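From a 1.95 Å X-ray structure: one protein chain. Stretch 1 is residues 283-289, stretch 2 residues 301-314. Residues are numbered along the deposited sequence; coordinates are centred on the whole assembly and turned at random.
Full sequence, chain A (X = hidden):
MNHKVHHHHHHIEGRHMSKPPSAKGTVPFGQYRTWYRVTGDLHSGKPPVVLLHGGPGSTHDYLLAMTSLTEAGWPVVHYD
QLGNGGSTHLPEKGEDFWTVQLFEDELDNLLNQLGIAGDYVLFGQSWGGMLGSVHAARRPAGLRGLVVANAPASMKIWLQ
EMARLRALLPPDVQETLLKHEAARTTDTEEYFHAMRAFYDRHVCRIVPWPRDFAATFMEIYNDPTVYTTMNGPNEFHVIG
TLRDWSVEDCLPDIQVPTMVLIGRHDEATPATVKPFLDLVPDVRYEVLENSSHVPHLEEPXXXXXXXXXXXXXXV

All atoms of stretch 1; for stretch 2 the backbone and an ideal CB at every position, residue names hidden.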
# COMPACT_ATOMS: atom_id res chain seq x y z
N VAL A 283 4.35 12.98 -14.17
CA VAL A 283 4.41 11.58 -13.74
C VAL A 283 5.46 10.77 -14.46
O VAL A 283 5.63 10.88 -15.68
CB VAL A 283 3.03 10.89 -13.89
CG1 VAL A 283 2.59 10.82 -15.36
CG2 VAL A 283 3.05 9.50 -13.23
N ARG A 284 6.17 9.95 -13.69
CA ARG A 284 7.22 9.11 -14.24
C ARG A 284 6.95 7.65 -13.89
O ARG A 284 6.30 7.36 -12.90
CB ARG A 284 8.59 9.60 -13.78
CG ARG A 284 8.89 9.41 -12.32
CD ARG A 284 10.14 10.18 -11.90
NE ARG A 284 9.88 11.61 -11.72
CZ ARG A 284 10.74 12.48 -11.18
NH1 ARG A 284 11.95 12.08 -10.78
NH2 ARG A 284 10.41 13.76 -11.07
N TYR A 285 7.46 6.75 -14.74
CA TYR A 285 7.11 5.34 -14.75
C TYR A 285 8.35 4.44 -14.57
O TYR A 285 9.33 4.56 -15.33
CB TYR A 285 6.45 5.04 -16.10
CG TYR A 285 5.81 3.67 -16.25
CD1 TYR A 285 5.03 3.12 -15.24
CD2 TYR A 285 5.92 2.97 -17.45
CE1 TYR A 285 4.43 1.88 -15.39
CE2 TYR A 285 5.31 1.74 -17.62
CZ TYR A 285 4.56 1.20 -16.58
OH TYR A 285 3.95 -0.02 -16.73
N GLU A 286 8.31 3.55 -13.59
CA GLU A 286 9.41 2.64 -13.34
C GLU A 286 8.88 1.23 -13.15
O GLU A 286 7.93 1.04 -12.38
CB GLU A 286 10.16 3.05 -12.07
CG GLU A 286 10.88 4.38 -12.16
CD GLU A 286 12.13 4.32 -13.04
OE1 GLU A 286 12.55 3.23 -13.47
OE2 GLU A 286 12.69 5.41 -13.28
N VAL A 287 9.49 0.27 -13.84
CA VAL A 287 9.13 -1.14 -13.72
C VAL A 287 10.36 -1.91 -13.25
O VAL A 287 11.42 -1.82 -13.86
CB VAL A 287 8.65 -1.72 -15.06
CG1 VAL A 287 8.20 -3.16 -14.90
CG2 VAL A 287 7.50 -0.88 -15.62
N LEU A 288 10.23 -2.62 -12.15
CA LEU A 288 11.30 -3.43 -11.64
C LEU A 288 11.11 -4.84 -12.19
O LEU A 288 10.16 -5.56 -11.84
CB LEU A 288 11.37 -3.36 -10.12
CG LEU A 288 12.01 -2.05 -9.65
CD1 LEU A 288 11.12 -0.85 -9.93
CD2 LEU A 288 12.37 -2.09 -8.17
N GLU A 289 12.02 -5.21 -13.07
CA GLU A 289 11.84 -6.35 -13.96
C GLU A 289 11.86 -7.71 -13.29
O GLU A 289 11.37 -8.68 -13.86
CB GLU A 289 12.89 -6.31 -15.08
CG GLU A 289 12.83 -5.08 -15.97
CD GLU A 289 11.51 -4.94 -16.74
OE1 GLU A 289 10.72 -5.90 -16.80
OE2 GLU A 289 11.27 -3.85 -17.30
N UNK A 301 18.01 -3.61 -3.62
CA UNK A 301 18.97 -2.57 -4.01
C UNK A 301 18.44 -1.71 -5.15
O UNK A 301 18.56 -0.50 -5.10
CB UNK A 301 20.30 -3.20 -4.42
N UNK A 302 17.84 -2.33 -6.16
CA UNK A 302 17.31 -1.59 -7.31
C UNK A 302 16.14 -0.66 -6.91
O UNK A 302 16.02 0.46 -7.41
CB UNK A 302 16.85 -2.57 -8.39
N UNK A 303 15.28 -1.13 -6.01
CA UNK A 303 14.21 -0.32 -5.47
C UNK A 303 14.77 0.91 -4.74
O UNK A 303 14.30 2.05 -4.94
CB UNK A 303 13.34 -1.16 -4.53
N UNK A 304 15.75 0.67 -3.88
CA UNK A 304 16.46 1.73 -3.17
C UNK A 304 17.03 2.77 -4.14
O UNK A 304 16.78 3.95 -3.97
CB UNK A 304 17.58 1.13 -2.32
N UNK A 305 17.80 2.32 -5.14
CA UNK A 305 18.36 3.21 -6.15
C UNK A 305 17.27 4.04 -6.85
O UNK A 305 17.45 5.24 -7.08
CB UNK A 305 19.14 2.40 -7.18
N UNK A 306 16.16 3.41 -7.20
CA UNK A 306 15.10 4.10 -7.93
C UNK A 306 14.48 5.17 -7.04
O UNK A 306 14.34 6.31 -7.46
CB UNK A 306 14.03 3.11 -8.41
N UNK A 307 14.18 4.81 -5.80
CA UNK A 307 13.64 5.74 -4.84
C UNK A 307 14.56 6.93 -4.58
O UNK A 307 14.14 8.08 -4.67
CB UNK A 307 13.35 5.01 -3.53
N UNK A 308 15.83 6.66 -4.29
CA UNK A 308 16.77 7.74 -4.02
C UNK A 308 16.89 8.70 -5.21
O UNK A 308 16.93 9.93 -5.01
CB UNK A 308 18.14 7.16 -3.67
N UNK A 309 16.95 8.15 -6.42
CA UNK A 309 17.00 8.94 -7.66
C UNK A 309 15.79 9.88 -7.78
O UNK A 309 15.93 11.07 -8.07
CB UNK A 309 17.06 8.01 -8.87
N UNK A 310 14.60 9.35 -7.53
CA UNK A 310 13.38 10.16 -7.53
C UNK A 310 13.43 11.19 -6.40
O UNK A 310 13.18 12.39 -6.62
CB UNK A 310 12.14 9.27 -7.39
N UNK A 311 13.74 10.73 -5.18
CA UNK A 311 13.73 11.62 -4.01
C UNK A 311 14.71 12.81 -4.15
O UNK A 311 14.38 13.93 -3.76
CB UNK A 311 14.08 10.82 -2.76
N UNK A 312 15.88 12.58 -4.74
CA UNK A 312 16.87 13.64 -4.92
C UNK A 312 16.40 14.74 -5.89
O UNK A 312 16.78 15.89 -5.72
CB UNK A 312 18.18 13.03 -5.43
N UNK A 313 15.55 14.40 -6.86
CA UNK A 313 15.00 15.41 -7.77
C UNK A 313 14.11 16.42 -7.04
O UNK A 313 13.83 17.47 -7.59
CB UNK A 313 14.20 14.73 -8.88
N UNK A 314 13.70 16.10 -5.81
CA UNK A 314 12.82 16.97 -5.02
C UNK A 314 13.53 17.88 -4.03
O UNK A 314 12.85 18.59 -3.31
CB UNK A 314 11.82 16.11 -4.25

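The helix of stretch 2 runs nearly antiparallel to strand 283-288, at 170°, with the axes 10.0 Å apart at closest. Alternate strand residues, Arg-284, Glu-286 and Leu-288, point toward it and offer in turn a cation, an anion and an apolar end.

Position 301 has nothing of the strand within reach, so most residues would do; it is Glu-301.

At 302, CA-to-CB points toward the strand, and the ideal CB lies 4.5 Å from Leu-288 CD2, with the carboxylate of Glu-286 farther along. An aliphatic residue would suit, as would a long cation whose first carbons pass beside the leucine. Arg-302 is of this second kind: its CG is 4.3 Å from Leu-288 CD2, while NH2 stays 4.5 Å from Glu-286 OE1, favourable in charge but too far for a salt bridge.

At 303 the CB points sideways, yet sits 3.9 Å from Leu-288 CD2, which favours an apolar residue, aliphatic or aromatic. Phe-303 is found; the leucine methyl packs at its ring edge and also reaches its CA, at 3.7 Å from CD2.

Positions 304 and 305 are out of reach, and the strand sets no demand on them. They are His-304 and Glu-305, whose OE1 accepts a hydrogen bond from Arg-302 NH1 at 3.2 Å, part of a salt bridge between residues three apart, about one helical turn.

Position 306 points toward the strand, its CB 5.1 Å from both Glu-286 CG and Leu-288 CD1. A modest apolar side chain would fill this interval. Val-306 does so, CG1 lying 3.8 Å from Glu-286 CG, against the aliphatic part of the glutamate.

At 307 and 308, out of reach, any helix-tolerant residue would do; they hold Met-307 and Ile-308.

Position 309 points toward the strand but finds no atom near its CB. An acid or another acceptor would suit the guanidinium of Arg-284, though a short one would need a bridge. Asp-309 has one: OD2 accepts from a water at 3.1 Å, and Arg-284 NH1 donates to the same water oxygen at 3.0 Å.

At 310 the CB points sideways, 4.4 Å from Arg-284 NH1; an acid, amide or aromatic could answer the guanidinium. Tyr-310 places CD1 over one guanidinium face, 3.6 Å from Arg-284 NH1.

Position 311 points away and 312 is out of reach, leaving both choices open: Leu-311 and Glu-312.

At 313, CB points toward the strand, 4.0 Å from Arg-284 NH1, calling for a short acceptor. Ser-313 OG accepts from Arg-284 NH1 at 3.3 Å and donates to Tyr-310 O at 2.8 Å.

At 314, sideways, stretch 1 sets no preference; it is Leu-314.

Stretch 2 301-314: ERFHEVMIDYLESL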
# COMPACT_ATOMS: atom_id res chain seq x y z
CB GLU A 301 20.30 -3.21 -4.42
CG GLU A 301 20.95 -3.95 -3.27
CD GLU A 301 21.82 -5.11 -3.71
OE1 GLU A 301 22.90 -5.28 -3.11
OE2 GLU A 301 21.44 -5.84 -4.66
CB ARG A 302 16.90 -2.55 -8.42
CG ARG A 302 16.38 -1.89 -9.70
CD ARG A 302 17.40 -0.94 -10.29
NE ARG A 302 16.81 -0.04 -11.29
CZ ARG A 302 17.38 1.09 -11.71
NH1 ARG A 302 18.55 1.50 -11.22
NH2 ARG A 302 16.76 1.83 -12.62
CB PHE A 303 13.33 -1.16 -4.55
CG PHE A 303 12.28 -0.36 -3.85
CD1 PHE A 303 11.01 -0.22 -4.40
CD2 PHE A 303 12.56 0.29 -2.66
CE1 PHE A 303 10.04 0.53 -3.77
CE2 PHE A 303 11.60 1.03 -2.02
CZ PHE A 303 10.34 1.16 -2.58
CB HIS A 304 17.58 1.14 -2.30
CG HIS A 304 18.41 2.18 -1.63
ND1 HIS A 304 18.18 2.59 -0.33
CD2 HIS A 304 19.49 2.87 -2.06
CE1 HIS A 304 19.08 3.50 0.00
NE2 HIS A 304 19.88 3.70 -1.03
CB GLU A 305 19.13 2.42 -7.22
CG GLU A 305 20.47 1.86 -6.75
CD GLU A 305 21.10 0.90 -7.76
OE1 GLU A 305 20.48 0.62 -8.82
OE2 GLU A 305 22.23 0.42 -7.49
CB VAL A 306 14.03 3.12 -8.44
CG1 VAL A 306 12.80 3.87 -8.95
CG2 VAL A 306 14.61 2.26 -9.56
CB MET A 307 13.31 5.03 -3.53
CG MET A 307 12.03 4.21 -3.58
SD MET A 307 10.56 5.23 -3.88
CE MET A 307 10.55 6.25 -2.42
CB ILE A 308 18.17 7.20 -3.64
CG1 ILE A 308 18.10 6.46 -2.31
CG2 ILE A 308 19.19 8.33 -3.56
CD1 ILE A 308 17.59 7.29 -1.15
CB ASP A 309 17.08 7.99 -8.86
CG ASP A 309 17.35 8.72 -10.16
OD1 ASP A 309 18.54 8.85 -10.52
OD2 ASP A 309 16.37 9.15 -10.82
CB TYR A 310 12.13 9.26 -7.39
CG TYR A 310 10.90 10.05 -7.01
CD1 TYR A 310 10.20 10.78 -7.97
CD2 TYR A 310 10.47 10.13 -5.69
CE1 TYR A 310 9.09 11.54 -7.64
CE2 TYR A 310 9.37 10.89 -5.35
CZ TYR A 310 8.68 11.60 -6.32
OH TYR A 310 7.56 12.36 -5.98
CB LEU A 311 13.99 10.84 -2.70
CG LEU A 311 12.87 9.90 -2.21
CD1 LEU A 311 13.38 9.05 -1.06
CD2 LEU A 311 11.63 10.66 -1.77
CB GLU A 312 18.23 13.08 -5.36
CG GLU A 312 18.99 12.35 -4.26
CD GLU A 312 19.46 13.26 -3.13
OE1 GLU A 312 20.07 14.31 -3.42
OE2 GLU A 312 19.22 12.92 -1.95
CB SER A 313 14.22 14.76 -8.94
OG SER A 313 12.92 14.32 -8.57
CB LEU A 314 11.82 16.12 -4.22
CG LEU A 314 11.03 15.07 -4.98
CD1 LEU A 314 10.21 14.27 -3.99
CD2 LEU A 314 10.14 15.76 -6.02
O HOH W 1 13.31 9.45 -11.09
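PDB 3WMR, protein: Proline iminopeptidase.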